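Local coordinates for IroE-like serine hydrolase (Shewanella oneidensis, PDB 3GFF), which probably hydrolyses ester bonds as a serine hydrolase of the esterase D family, with an alpha/beta-hydrolase fold, at residues D265-D269 / Y301-L305. Coordinates in Å, arbitrary orientation, origin at the centre of the assembly. Numbering follows the deposited sequence.
Sequences DFAID and YLEQL
Ile268, in the loop between helices 250-263 and 277-291, points its CB toward helix 299-311 and is the apolar centre of this contact. In its m,t rotamer, Ile268 CG2 lies 3.8 Å from Leu305 CD1, Ile268 CD1 4.2 Å from Leu302 CD2 and Ile268 CG1 4.0 Å from Tyr301 CE2. These partners span one helical turn, closed by the backbone hydrogen bond from Leu305 N to Tyr301 O, 2.9 Å. Val280 and Gln283 of helix 277-291 also touch Ile268, so the loop packs between helices 277-291 and 299-311, within the C-terminal helices that follow the last sheet strand, 235-241, about 22 Å from the chain centre to the contact centre. Ala267 and Ile268 are extended (phi/psi -66/138 and -114/115), and the Ile268 and Leu305 CA atoms are 8.7 Å apart. At the polar edge, Tyr301, chi1 t, points its side chain toward the loop: Ile268 N donates to Tyr301 OH at 2.8 Å, nearly linear at 176°, close to the ring plane. A side-chain hydroxyl therefore satisfies a loop backbone amide, tying polar pairing and apolar packing to Ile268.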
loop_
_atom_site.group_PDB
_atom_site.type_symbol
_atom_site.label_atom_id
_atom_site.label_comp_id
_atom_site.label_asym_id
_atom_site.label_seq_id
_atom_site.Cartn_x
_atom_site.Cartn_y
_atom_site.Cartn_z
ATOM N N ASP A 265 3.005 9.934 16.518
ATOM C CA ASP A 265 2.709 10.457 17.846
ATOM C C ASP A 265 1.428 11.298 17.968
ATOM O O ASP A 265 1.184 11.865 19.029
ATOM C CB ASP A 265 3.914 11.245 18.342
ATOM C CG ASP A 265 5.136 10.403 18.447
ATOM O OD1 ASP A 265 5.040 9.220 18.828
ATOM O OD2 ASP A 265 6.225 10.926 18.148
ATOM N N PHE A 266 0.630 11.360 16.894
ATOM C CA PHE A 266 -0.614 12.168 16.848
ATOM C C PHE A 266 -1.801 11.439 17.418
ATOM O O PHE A 266 -2.823 12.067 17.736
ATOM C CB PHE A 266 -0.976 12.562 15.411
ATOM C CG PHE A 266 -0.112 13.634 14.819
ATOM C CD1 PHE A 266 1.260 13.466 14.684
ATOM C CD2 PHE A 266 -0.684 14.793 14.319
ATOM C CE1 PHE A 266 2.034 14.435 14.118
ATOM C CE2 PHE A 266 0.092 15.765 13.727
ATOM C CZ PHE A 266 1.459 15.580 13.617
ATOM N N ALA A 267 -1.677 10.112 17.488
ATOM C CA ALA A 267 -2.711 9.224 18.043
ATOM C C ALA A 267 -2.930 9.446 19.551
ATOM O O ALA A 267 -1.992 9.622 20.319
ATOM C CB ALA A 267 -2.332 7.731 17.766
ATOM N N ILE A 268 -4.191 9.445 19.949
ATOM C CA ILE A 268 -4.604 9.632 21.341
ATOM C C ILE A 268 -5.238 8.308 21.773
ATOM O O ILE A 268 -6.265 7.891 21.218
ATOM C CB ILE A 268 -5.634 10.788 21.461
ATOM C CG1 ILE A 268 -4.984 12.137 21.120
ATOM C CG2 ILE A 268 -6.234 10.868 22.850
ATOM C CD1 ILE A 268 -6.018 13.293 20.987
ATOM N N ASP A 269 -4.615 7.639 22.735
ATOM C CA ASP A 269 -5.116 6.368 23.260
ATOM C C ASP A 269 -5.926 6.659 24.513
ATOM O O ASP A 269 -5.358 6.914 25.588
ATOM C CB ASP A 269 -3.929 5.474 23.591
ATOM C CG ASP A 269 -4.314 4.043 23.869
ATOM O OD1 ASP A 269 -5.503 3.727 24.124
ATOM O OD2 ASP A 269 -3.393 3.222 23.823
ATOM N N TYR A 301 -11.377 13.788 14.498
ATOM C CA TYR A 301 -10.766 12.760 15.333
ATOM C C TYR A 301 -11.288 12.849 16.753
ATOM O O TYR A 301 -11.700 11.851 17.315
ATOM C CB TYR A 301 -9.229 12.889 15.268
ATOM C CG TYR A 301 -8.444 11.834 16.025
ATOM C CD1 TYR A 301 -8.673 10.473 15.804
ATOM C CD2 TYR A 301 -7.432 12.194 16.922
ATOM C CE1 TYR A 301 -7.943 9.501 16.472
ATOM C CE2 TYR A 301 -6.695 11.230 17.608
ATOM C CZ TYR A 301 -6.955 9.885 17.376
ATOM O OH TYR A 301 -6.235 8.923 18.039
ATOM N N LEU A 302 -11.290 14.046 17.317
ATOM C CA LEU A 302 -11.805 14.253 18.658
ATOM C C LEU A 302 -13.256 13.826 18.735
ATOM O O LEU A 302 -13.642 13.118 19.656
ATOM C CB LEU A 302 -11.705 15.715 19.085
ATOM C CG LEU A 302 -10.328 16.276 19.390
ATOM C CD1 LEU A 302 -10.548 17.661 19.947
ATOM C CD2 LEU A 302 -9.590 15.386 20.393
ATOM N N GLU A 303 -14.042 14.268 17.759
ATOM C CA GLU A 303 -15.469 13.925 17.677
ATOM C C GLU A 303 -15.662 12.396 17.573
ATOM O O GLU A 303 -16.618 11.854 18.126
ATOM C CB GLU A 303 -16.136 14.650 16.508
ATOM N N GLN A 304 -14.756 11.715 16.870
ATOM C CA GLN A 304 -14.793 10.250 16.783
ATOM C C GLN A 304 -14.573 9.664 18.165
ATOM O O GLN A 304 -15.335 8.794 18.595
ATOM C CB GLN A 304 -13.707 9.699 15.847
ATOM C CG GLN A 304 -13.824 10.089 14.368
ATOM C CD GLN A 304 -12.631 9.594 13.550
ATOM O OE1 GLN A 304 -11.815 8.811 14.040
ATOM N NE2 GLN A 304 -12.527 10.053 12.294
ATOM N N LEU A 305 -13.542 10.146 18.861
ATOM C CA LEU A 305 -13.226 9.673 20.222
ATOM C C LEU A 305 -14.360 9.913 21.256
ATOM O O LEU A 305 -14.645 9.036 22.068
ATOM C CB LEU A 305 -11.915 10.292 20.741
ATOM C CG LEU A 305 -10.577 9.999 20.074
ATOM C CD1 LEU A 305 -9.479 10.727 20.841
ATOM C CD2 LEU A 305 -10.273 8.497 19.981
#